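Putative aminotransferase (Actinomadura melliaura, PDB 4ZWV) probably acts as a pyridoxal phosphate-dependent sugar aminotransferase in making the aminopentose of the indolocarbazole AT2433. Local coordinates at residues R96-L108 and V330-V343. Sequence-based numbering, arbitrary orientation.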
# COMPACT_ATOMS: atom_id res chain seq x y z
N ARG A 96 2.87 17.84 1.60
CA ARG A 96 3.04 19.05 0.77
C ARG A 96 1.72 19.75 0.50
O ARG A 96 0.64 19.24 0.80
CB ARG A 96 3.70 18.71 -0.57
CG ARG A 96 4.87 17.75 -0.45
CD ARG A 96 5.98 18.26 0.47
NE ARG A 96 6.95 17.19 0.66
CZ ARG A 96 8.03 17.28 1.43
NH1 ARG A 96 8.32 18.41 2.05
NH2 ARG A 96 8.84 16.23 1.55
N ARG A 97 1.82 20.92 -0.11
CA ARG A 97 0.68 21.74 -0.47
C ARG A 97 0.41 21.68 -1.97
O ARG A 97 1.33 21.86 -2.77
CB ARG A 97 0.94 23.17 -0.00
CG ARG A 97 0.10 24.24 -0.61
CD ARG A 97 0.39 25.57 0.08
NE ARG A 97 1.76 26.03 -0.10
CZ ARG A 97 2.14 26.88 -1.05
NH1 ARG A 97 1.25 27.35 -1.91
NH2 ARG A 97 3.41 27.26 -1.15
N ILE A 98 -0.84 21.43 -2.37
CA ILE A 98 -1.19 21.39 -3.78
C ILE A 98 -1.46 22.80 -4.29
O ILE A 98 -2.21 23.56 -3.66
CB ILE A 98 -2.44 20.53 -4.04
CG1 ILE A 98 -2.24 19.09 -3.57
CG2 ILE A 98 -2.79 20.53 -5.52
CD1 ILE A 98 -3.53 18.28 -3.52
N THR A 99 -0.85 23.17 -5.41
CA THR A 99 -1.24 24.38 -6.12
C THR A 99 -1.87 23.93 -7.42
O THR A 99 -1.20 23.31 -8.26
CB THR A 99 -0.06 25.32 -6.38
OG1 THR A 99 0.44 25.82 -5.13
CG2 THR A 99 -0.49 26.49 -7.25
N TRP A 100 -3.16 24.21 -7.58
CA TRP A 100 -3.88 23.72 -8.75
C TRP A 100 -3.47 24.43 -10.02
O TRP A 100 -3.32 25.65 -10.04
CB TRP A 100 -5.40 23.89 -8.58
CG TRP A 100 -6.01 23.13 -7.45
CD1 TRP A 100 -6.74 23.66 -6.42
CD2 TRP A 100 -6.00 21.71 -7.25
NE1 TRP A 100 -7.15 22.66 -5.58
CE2 TRP A 100 -6.72 21.46 -6.06
CE3 TRP A 100 -5.43 20.63 -7.94
CZ2 TRP A 100 -6.91 20.16 -5.55
CZ3 TRP A 100 -5.61 19.34 -7.44
CH2 TRP A 100 -6.34 19.13 -6.26
N VAL A 101 -3.30 23.65 -11.08
CA VAL A 101 -3.06 24.15 -12.42
C VAL A 101 -4.30 23.88 -13.27
O VAL A 101 -4.94 22.83 -13.13
CB VAL A 101 -1.82 23.50 -13.06
CG1 VAL A 101 -1.50 24.11 -14.43
CG2 VAL A 101 -0.62 23.65 -12.12
N ASP A 102 -4.63 24.84 -14.12
CA ASP A 102 -5.82 24.76 -14.95
C ASP A 102 -5.66 23.69 -16.02
O ASP A 102 -4.58 23.12 -16.22
CB ASP A 102 -6.09 26.12 -15.59
CG ASP A 102 -7.57 26.37 -15.87
OD1 ASP A 102 -8.38 25.43 -15.82
OD2 ASP A 102 -7.90 27.55 -16.13
N VAL A 103 -6.77 23.44 -16.71
CA VAL A 103 -6.86 22.45 -17.76
C VAL A 103 -7.03 23.13 -19.12
O VAL A 103 -7.78 24.10 -19.24
CB VAL A 103 -8.05 21.50 -17.49
CG1 VAL A 103 -8.29 20.57 -18.64
CG2 VAL A 103 -7.82 20.71 -16.19
N ASP A 104 -6.34 22.62 -20.14
CA ASP A 104 -6.53 23.07 -21.51
C ASP A 104 -7.85 22.48 -22.04
O ASP A 104 -7.97 21.27 -22.15
CB ASP A 104 -5.35 22.62 -22.38
CG ASP A 104 -5.47 23.08 -23.83
OD1 ASP A 104 -6.48 23.72 -24.19
OD2 ASP A 104 -4.55 22.78 -24.62
N PRO A 105 -8.83 23.34 -22.35
CA PRO A 105 -10.13 22.83 -22.82
C PRO A 105 -10.02 21.99 -24.09
O PRO A 105 -10.89 21.15 -24.33
CB PRO A 105 -10.93 24.11 -23.11
CG PRO A 105 -10.28 25.16 -22.28
CD PRO A 105 -8.82 24.81 -22.22
N ALA A 106 -8.98 22.21 -24.89
CA ALA A 106 -8.83 21.50 -26.16
C ALA A 106 -8.30 20.08 -26.01
O ALA A 106 -8.46 19.26 -26.91
CB ALA A 106 -7.92 22.29 -27.10
N THR A 107 -7.68 19.77 -24.87
CA THR A 107 -7.06 18.47 -24.66
C THR A 107 -7.52 17.74 -23.40
O THR A 107 -7.33 16.53 -23.28
CB THR A 107 -5.52 18.59 -24.56
OG1 THR A 107 -5.17 19.39 -23.43
CG2 THR A 107 -4.95 19.21 -25.83
N LEU A 108 -8.09 18.49 -22.46
CA LEU A 108 -8.41 18.02 -21.11
C LEU A 108 -7.17 17.54 -20.35
O LEU A 108 -7.27 16.71 -19.45
CB LEU A 108 -9.48 16.92 -21.13
CG LEU A 108 -10.80 17.34 -21.81
CD1 LEU A 108 -11.88 16.26 -21.60
CD2 LEU A 108 -11.29 18.70 -21.35
N VAL A 330 -10.02 19.68 0.60
CA VAL A 330 -9.08 20.66 0.05
C VAL A 330 -9.76 22.00 -0.19
O VAL A 330 -9.34 22.79 -1.03
CB VAL A 330 -8.41 20.14 -1.27
CG1 VAL A 330 -7.36 19.08 -0.94
CG2 VAL A 330 -9.45 19.59 -2.25
N ALA A 331 -10.80 22.29 0.59
CA ALA A 331 -11.51 23.56 0.45
C ALA A 331 -10.57 24.75 0.62
O ALA A 331 -10.78 25.80 0.01
CB ALA A 331 -12.66 23.64 1.44
N HIS A 332 -9.52 24.59 1.42
CA HIS A 332 -8.58 25.68 1.69
C HIS A 332 -7.64 25.97 0.53
O HIS A 332 -6.90 26.95 0.56
CB HIS A 332 -7.76 25.37 2.96
CG HIS A 332 -6.94 24.12 2.85
ND1 HIS A 332 -7.50 22.86 2.78
CD2 HIS A 332 -5.60 23.93 2.83
CE1 HIS A 332 -6.55 21.95 2.71
NE2 HIS A 332 -5.38 22.57 2.74
N LEU A 333 -7.68 25.13 -0.50
CA LEU A 333 -6.77 25.25 -1.64
C LEU A 333 -7.46 25.73 -2.92
O LEU A 333 -6.84 25.75 -4.00
CB LEU A 333 -6.08 23.91 -1.91
CG LEU A 333 -5.27 23.32 -0.76
CD1 LEU A 333 -4.71 21.94 -1.14
CD2 LEU A 333 -4.14 24.27 -0.38
N ARG A 334 -8.72 26.12 -2.82
CA ARG A 334 -9.49 26.46 -4.01
C ARG A 334 -8.89 27.66 -4.73
O ARG A 334 -8.43 28.62 -4.11
CB ARG A 334 -10.95 26.74 -3.67
CG ARG A 334 -11.69 25.52 -3.20
CD ARG A 334 -13.02 25.40 -3.91
NE ARG A 334 -12.83 24.96 -5.29
CZ ARG A 334 -13.81 24.62 -6.11
NH1 ARG A 334 -15.07 24.66 -5.70
NH2 ARG A 334 -13.53 24.23 -7.34
N THR A 335 -8.89 27.58 -6.05
CA THR A 335 -8.42 28.68 -6.88
C THR A 335 -9.31 28.76 -8.12
O THR A 335 -10.08 27.85 -8.40
CB THR A 335 -6.95 28.49 -7.28
OG1 THR A 335 -6.43 29.70 -7.84
CG2 THR A 335 -6.82 27.39 -8.29
N SER A 336 -9.20 29.86 -8.86
CA SER A 336 -10.02 30.02 -10.05
C SER A 336 -9.40 29.29 -11.23
O SER A 336 -8.27 29.56 -11.61
CB SER A 336 -10.21 31.49 -10.38
OG SER A 336 -10.91 31.63 -11.61
N LEU A 337 -10.15 28.35 -11.81
CA LEU A 337 -9.68 27.58 -12.95
C LEU A 337 -10.68 27.70 -14.09
O LEU A 337 -11.47 26.79 -14.33
CB LEU A 337 -9.47 26.11 -12.57
CG LEU A 337 -8.52 25.86 -11.40
CD1 LEU A 337 -8.54 24.38 -10.99
CD2 LEU A 337 -7.11 26.29 -11.75
N PRO A 338 -10.65 28.83 -14.80
CA PRO A 338 -11.68 29.13 -15.81
C PRO A 338 -11.64 28.16 -16.99
O PRO A 338 -12.69 27.90 -17.59
CB PRO A 338 -11.34 30.56 -16.25
CG PRO A 338 -9.90 30.73 -15.92
CD PRO A 338 -9.67 29.92 -14.67
N GLY A 339 -10.46 27.63 -17.32
CA GLY A 339 -10.36 26.65 -18.40
C GLY A 339 -11.16 25.40 -18.06
O GLY A 339 -12.00 24.95 -18.83
N LEU A 340 -10.90 24.84 -16.89
CA LEU A 340 -11.64 23.68 -16.44
C LEU A 340 -13.13 24.00 -16.30
O LEU A 340 -13.98 23.19 -16.69
CB LEU A 340 -11.07 23.16 -15.12
CG LEU A 340 -11.75 21.92 -14.51
CD1 LEU A 340 -11.88 20.82 -15.57
CD2 LEU A 340 -10.96 21.43 -13.30
N ASP A 341 -13.45 25.16 -15.73
CA ASP A 341 -14.85 25.58 -15.60
C ASP A 341 -15.57 25.55 -16.95
O ASP A 341 -16.75 25.22 -17.01
CB ASP A 341 -14.96 26.99 -15.00
CG ASP A 341 -14.52 27.07 -13.54
OD1 ASP A 341 -14.46 26.02 -12.86
OD2 ASP A 341 -14.25 28.20 -13.08
N SER A 342 -14.87 25.90 -18.02
CA SER A 342 -15.52 26.04 -19.33
C SER A 342 -15.85 24.69 -19.97
O SER A 342 -16.61 24.64 -20.94
CB SER A 342 -14.65 26.86 -20.29
OG SER A 342 -13.56 26.09 -20.78
N VAL A 343 -15.30 23.60 -19.43
CA VAL A 343 -15.58 22.28 -19.99
C VAL A 343 -16.15 21.26 -18.99
O VAL A 343 -16.65 20.21 -19.39
CB VAL A 343 -14.30 21.66 -20.61
CG1 VAL A 343 -13.88 22.44 -21.85
CG2 VAL A 343 -13.17 21.58 -19.59
O HOH W 1 -4.30 25.50 -5.05
O HOH W 2 -9.40 22.96 -3.77
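Asp102 receives the N-terminal end of helix 338-344 on its carboxylate, just beyond strand 97-100, an outermost strand of the large mixed sheet in this DegT/DnrJ/EryC1-family fold. Each oxygen takes one helix amide on its syn side: Gly339 N lies 2.8 Å from Asp102 OD2, and Leu340 N lies 2.8 Å from Asp102 OD1. With CG anti to the backbone N (chi1 -151°), the carboxylate reaches across to the helix; its OD1 also accepts Val103 N on the anti side, so three bonds fix its rotation, and the helix end would probably favour its negative charge. Replacing Asp102 by an alanine is likely to leave the amides of Gly339, Leu340 and Val103 without their carboxylate acceptor and the helix start less firmly held. Packing is close around this grip: Leu337 CB sits 3.5 Å from Asp102 OD1, Pro338 CD lies 3.3 Å from Asp102 OD2, and Pro105 CB rests 3.6 Å from Val343 CG1. Toward the 3-10 turn 331-333, where Leu333 and Thr335 are partly exposed, the backbones stand farther apart and two waters bridge them. Leu333 still lays CD1 against Ile98 CB, while the Trp100 ring, one face on Ile98 CG2, meets Val330 CG2 and Thr335 CG2 at its edge. One water joins Ile98 O, Trp100 N and Leu333 O; a second accepts from Trp100 NE1 at 2.9 Å and donates to Val330 O.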